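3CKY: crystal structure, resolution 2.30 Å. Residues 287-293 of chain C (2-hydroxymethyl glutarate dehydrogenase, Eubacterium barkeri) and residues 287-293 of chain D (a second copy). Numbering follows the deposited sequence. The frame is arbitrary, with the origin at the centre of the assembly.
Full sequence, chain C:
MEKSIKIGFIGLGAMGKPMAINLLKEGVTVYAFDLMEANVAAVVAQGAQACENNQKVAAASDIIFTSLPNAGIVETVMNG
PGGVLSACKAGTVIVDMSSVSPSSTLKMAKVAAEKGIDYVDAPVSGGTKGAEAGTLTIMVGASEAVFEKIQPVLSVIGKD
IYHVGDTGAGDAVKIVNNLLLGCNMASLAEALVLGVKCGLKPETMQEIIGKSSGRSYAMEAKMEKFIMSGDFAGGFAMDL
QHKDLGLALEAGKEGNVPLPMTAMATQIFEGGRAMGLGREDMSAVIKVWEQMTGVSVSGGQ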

ATOM      1  N   LYS C 287      11.727  -0.199  13.326  1.00 40.95           N
ATOM      2  CA  LYS C 287      13.156  -0.069  12.948  1.00 41.21           C
ATOM      3  C   LYS C 287      13.351   0.213  11.460  1.00 41.20           C
ATOM      4  O   LYS C 287      14.363   0.774  11.066  1.00 40.81           O
ATOM      5  CB  LYS C 287      13.946  -1.322  13.321  1.00 40.91           C
ATOM      6  CG  LYS C 287      14.006  -1.618  14.814  1.00 40.90           C
ATOM      7  CD  LYS C 287      14.851  -2.876  15.048  1.00 41.43           C
ATOM      8  CE  LYS C 287      14.716  -3.459  16.440  1.00 41.36           C
ATOM      9  NZ  LYS C 287      15.656  -4.620  16.617  1.00 41.28           N
ATOM     10  N   VAL C 288      12.384  -0.187  10.642  1.00 41.47           N
ATOM     11  CA  VAL C 288      12.394   0.151   9.224  1.00 41.57           C
ATOM     12  C   VAL C 288      12.528   1.658   9.077  1.00 41.78           C
ATOM     13  O   VAL C 288      13.450   2.158   8.418  1.00 41.84           O
ATOM     14  CB  VAL C 288      11.095  -0.354   8.501  1.00 41.66           C
ATOM     15  CG1 VAL C 288      10.980   0.244   7.102  1.00 40.37           C
ATOM     16  CG2 VAL C 288      11.063  -1.900   8.461  1.00 40.40           C
ATOM     17  N   TRP C 289      11.618   2.381   9.720  1.00 41.79           N
ATOM     18  CA  TRP C 289      11.634   3.838   9.641  1.00 42.00           C
ATOM     19  C   TRP C 289      12.780   4.485  10.440  1.00 42.17           C
ATOM     20  O   TRP C 289      13.316   5.529  10.030  1.00 41.93           O
ATOM     21  CB  TRP C 289      10.293   4.397  10.077  1.00 42.06           C
ATOM     22  CG  TRP C 289       9.158   3.824   9.308  1.00 41.60           C
ATOM     23  CD1 TRP C 289       8.040   3.248   9.823  1.00 41.81           C
ATOM     24  CD2 TRP C 289       9.050   3.711   7.884  1.00 42.13           C
ATOM     25  NE1 TRP C 289       7.227   2.798   8.816  1.00 42.16           N
ATOM     26  CE2 TRP C 289       7.818   3.073   7.611  1.00 41.98           C
ATOM     27  CE3 TRP C 289       9.862   4.111   6.806  1.00 42.19           C
ATOM     28  CZ2 TRP C 289       7.375   2.812   6.303  1.00 42.34           C
ATOM     29  CZ3 TRP C 289       9.420   3.850   5.494  1.00 42.11           C
ATOM     30  CH2 TRP C 289       8.187   3.205   5.259  1.00 41.74           C
ATOM     31  N   GLU C 290      13.173   3.867  11.554  1.00 41.95           N
ATOM     32  CA  GLU C 290      14.281   4.399  12.348  1.00 42.44           C
ATOM     33  C   GLU C 290      15.582   4.383  11.541  1.00 42.30           C
ATOM     34  O   GLU C 290      16.265   5.401  11.433  1.00 42.45           O
ATOM     35  CB  GLU C 290      14.447   3.622  13.658  1.00 42.42           C
ATOM     36  CG  GLU C 290      13.285   3.843  14.632  1.00 43.20           C
ATOM     37  CD  GLU C 290      13.400   2.997  15.875  1.00 43.31           C
ATOM     38  OE1 GLU C 290      13.374   3.558  16.992  1.00 43.75           O
ATOM     39  OE2 GLU C 290      13.525   1.767  15.732  1.00 45.10           O
ATOM     40  N   GLN C 291      15.899   3.240  10.946  1.00 42.17           N
ATOM     41  CA  GLN C 291      17.108   3.115  10.145  1.00 42.56           C
ATOM     42  C   GLN C 291      17.158   4.105   8.973  1.00 42.57           C
ATOM     43  O   GLN C 291      18.222   4.663   8.670  1.00 43.24           O
ATOM     44  CB  GLN C 291      17.280   1.680   9.628  1.00 42.32           C
ATOM     45  CG  GLN C 291      18.453   1.543   8.637  1.00 42.69           C
ATOM     46  CD  GLN C 291      18.825   0.107   8.353  1.00 43.06           C
ATOM     47  OE1 GLN C 291      19.139  -0.646   9.277  1.00 45.47           O
ATOM     48  NE2 GLN C 291      18.799  -0.287   7.074  1.00 42.18           N
ATOM     49  N   MET C 292      16.034   4.293   8.299  1.00 42.39           N
ATOM     50  CA  MET C 292      15.993   5.113   7.091  1.00 42.66           C
ATOM     51  C   MET C 292      16.099   6.611   7.411  1.00 43.09           C
ATOM     52  O   MET C 292      16.677   7.370   6.630  1.00 43.03           O
ATOM     53  CB  MET C 292      14.694   4.829   6.335  1.00 42.64           C
ATOM     54  CG  MET C 292      14.596   5.420   4.928  1.00 42.33           C
ATOM     55  SD  MET C 292      13.000   5.036   4.169  1.00 41.91           S
ATOM     56  CE  MET C 292      13.030   3.247   4.203  1.00 40.02           C
ATOM     57  N   THR C 293      15.543   7.019   8.557  1.00 43.29           N
ATOM     58  CA  THR C 293      15.444   8.430   8.932  1.00 43.62           C
ATOM     59  C   THR C 293      16.525   8.889   9.903  1.00 44.38           C
ATOM     60  O   THR C 293      16.867  10.069   9.923  1.00 44.50           O
ATOM     61  CB  THR C 293      14.063   8.762   9.588  1.00 43.87           C
ATOM     62  OG1 THR C 293      13.911   8.031  10.818  1.00 43.52           O
ATOM     63  CG2 THR C 293      12.903   8.442   8.628  1.00 41.67           C
TER
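Chain D 287-293: KVWEQMT

The contact centres on two methionine methyls: Met C292 CE lies 3.3 Å from Met D292 CE, the shortest approach between the stretches and a tight one for two carbons. Both side chains leave the helix sideways yet bring their ends nearer the partner, each with chi1 and chi2 in t and chi3 in m. Met C292 CE is 3.9 Å from Val D288 CG1, and Val C288 CG1 is 4.2 Å from Met D292 CE.

The backbone register agrees: CA of Val C288 is 7.9 Å from CA of Met D292, and CA of Met C292 is 7.8 Å from CA of Val D288. Residues 287-293 are helical in both chains; in chain D, Gln D291 N donates to Lys D287 O at 2.8 Å. The axes approach to 11.1 Å and their N-to-C directions differ by 116°, so the helices cross obliquely, and the stretches bury 258 Å² in total.

At the polar edge, the CA-to-CB bonds of Gln C291 and Gln D291 point toward the opposing helix, but no direct hydrogen bond joins the stretches. Water bridges them instead: water 1 accepts from Gln C291 NE2 and from Gln D291 NE2, each at 2.9 Å, while water 2 accepts from Gln D291 NE2 at 2.8 Å and donates to Gln C291 O at 3.3 Å.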

ATOM      1  N   LYS D 287      18.388   3.322  -4.030  1.00 41.32           N
ATOM      2  CA  LYS D 287      19.162   3.141  -2.795  1.00 41.44           C
ATOM      3  C   LYS D 287      18.316   2.828  -1.562  1.00 41.54           C
ATOM      4  O   LYS D 287      18.761   2.121  -0.661  1.00 41.50           O
ATOM      5  CB  LYS D 287      20.019   4.371  -2.510  1.00 41.62           C
ATOM      6  CG  LYS D 287      21.147   4.571  -3.501  1.00 41.49           C
ATOM      7  CD  LYS D 287      21.855   5.858  -3.213  1.00 41.68           C
ATOM      8  CE  LYS D 287      22.892   6.168  -4.242  1.00 42.44           C
ATOM      9  NZ  LYS D 287      23.611   7.447  -3.895  1.00 42.64           N
ATOM     10  N   VAL D 288      17.100   3.350  -1.513  1.00 41.89           N
ATOM     11  CA  VAL D 288      16.169   2.993  -0.442  1.00 41.86           C
ATOM     12  C   VAL D 288      16.080   1.478  -0.267  1.00 41.82           C
ATOM     13  O   VAL D 288      16.218   0.972   0.840  1.00 41.67           O
ATOM     14  CB  VAL D 288      14.752   3.586  -0.678  1.00 42.00           C
ATOM     15  CG1 VAL D 288      13.731   2.999   0.329  1.00 40.28           C
ATOM     16  CG2 VAL D 288      14.797   5.138  -0.605  1.00 41.12           C
ATOM     17  N   TRP D 289      15.860   0.770  -1.370  1.00 42.17           N
ATOM     18  CA  TRP D 289      15.701  -0.691  -1.350  1.00 42.16           C
ATOM     19  C   TRP D 289      17.031  -1.413  -1.222  1.00 42.26           C
ATOM     20  O   TRP D 289      17.101  -2.467  -0.575  1.00 42.13           O
ATOM     21  CB  TRP D 289      14.944  -1.178  -2.596  1.00 42.05           C
ATOM     22  CG  TRP D 289      13.618  -0.484  -2.767  1.00 42.19           C
ATOM     23  CD1 TRP D 289      13.179   0.174  -3.875  1.00 42.16           C
ATOM     24  CD2 TRP D 289      12.595  -0.336  -1.777  1.00 41.04           C
ATOM     25  NE1 TRP D 289      11.950   0.701  -3.646  1.00 42.35           N
ATOM     26  CE2 TRP D 289      11.568   0.416  -2.360  1.00 42.68           C
ATOM     27  CE3 TRP D 289      12.448  -0.768  -0.451  1.00 42.02           C
ATOM     28  CZ2 TRP D 289      10.385   0.735  -1.668  1.00 42.29           C
ATOM     29  CZ3 TRP D 289      11.295  -0.440   0.237  1.00 41.54           C
ATOM     30  CH2 TRP D 289      10.276   0.304  -0.376  1.00 41.78           C
ATOM     31  N   GLU D 290      18.080  -0.848  -1.820  1.00 42.20           N
ATOM     32  CA  GLU D 290      19.433  -1.412  -1.679  1.00 42.79           C
ATOM     33  C   GLU D 290      19.902  -1.417  -0.233  1.00 42.56           C
ATOM     34  O   GLU D 290      20.375  -2.445   0.257  1.00 42.49           O
ATOM     35  CB  GLU D 290      20.446  -0.674  -2.564  1.00 42.55           C
ATOM     36  CG  GLU D 290      20.222  -0.958  -4.040  1.00 43.77           C
ATOM     37  CD  GLU D 290      21.127  -0.167  -4.933  1.00 44.16           C
ATOM     38  OE1 GLU D 290      21.845  -0.795  -5.745  1.00 45.68           O
ATOM     39  OE2 GLU D 290      21.128   1.083  -4.818  1.00 46.52           O
ATOM     40  N   GLN D 291      19.747  -0.278   0.443  1.00 42.38           N
ATOM     41  CA  GLN D 291      20.150  -0.147   1.838  1.00 42.37           C
ATOM     42  C   GLN D 291      19.346  -1.076   2.735  1.00 42.46           C
ATOM     43  O   GLN D 291      19.901  -1.670   3.676  1.00 41.87           O
ATOM     44  CB  GLN D 291      20.009   1.301   2.334  1.00 42.13           C
ATOM     45  CG  GLN D 291      20.327   1.444   3.819  1.00 42.78           C
ATOM     46  CD  GLN D 291      20.475   2.886   4.274  1.00 42.70           C
ATOM     47  OE1 GLN D 291      21.419   3.566   3.889  1.00 43.55           O
ATOM     48  NE2 GLN D 291      19.551   3.348   5.118  1.00 42.65           N
ATOM     49  N   MET D 292      18.041  -1.188   2.452  1.00 42.54           N
ATOM     50  CA  MET D 292      17.146  -1.981   3.290  1.00 42.53           C
ATOM     51  C   MET D 292      17.330  -3.493   3.125  1.00 42.63           C
ATOM     52  O   MET D 292      17.254  -4.236   4.104  1.00 42.89           O
ATOM     53  CB  MET D 292      15.703  -1.619   3.007  1.00 42.33           C
ATOM     54  CG  MET D 292      14.745  -2.116   4.063  1.00 42.32           C
ATOM     55  SD  MET D 292      13.034  -1.764   3.671  1.00 42.25           S
ATOM     56  CE  MET D 292      13.063   0.015   3.443  1.00 40.09           C
ATOM     57  N   THR D 293      17.566  -3.934   1.894  1.00 42.69           N
ATOM     58  CA  THR D 293      17.690  -5.359   1.578  1.00 43.05           C
ATOM     59  C   THR D 293      19.128  -5.892   1.572  1.00 43.89           C
ATOM     60  O   THR D 293      19.332  -7.099   1.704  1.00 44.33           O
ATOM     61  CB  THR D 293      17.132  -5.646   0.178  1.00 42.78           C
ATOM     62  OG1 THR D 293      17.864  -4.879  -0.786  1.00 41.26           O
ATOM     63  CG2 THR D 293      15.632  -5.332   0.104  1.00 41.01           C
TER
HETATM   64  O   HOH W   1      17.274   1.507   5.440  1.00 54.22           O
HETATM   65  O   HOH W   2      19.856   5.939   6.143  1.00 59.23           O
HETATM   66  O   HOH W   3      19.429  -2.972   6.257  1.00 66.02           O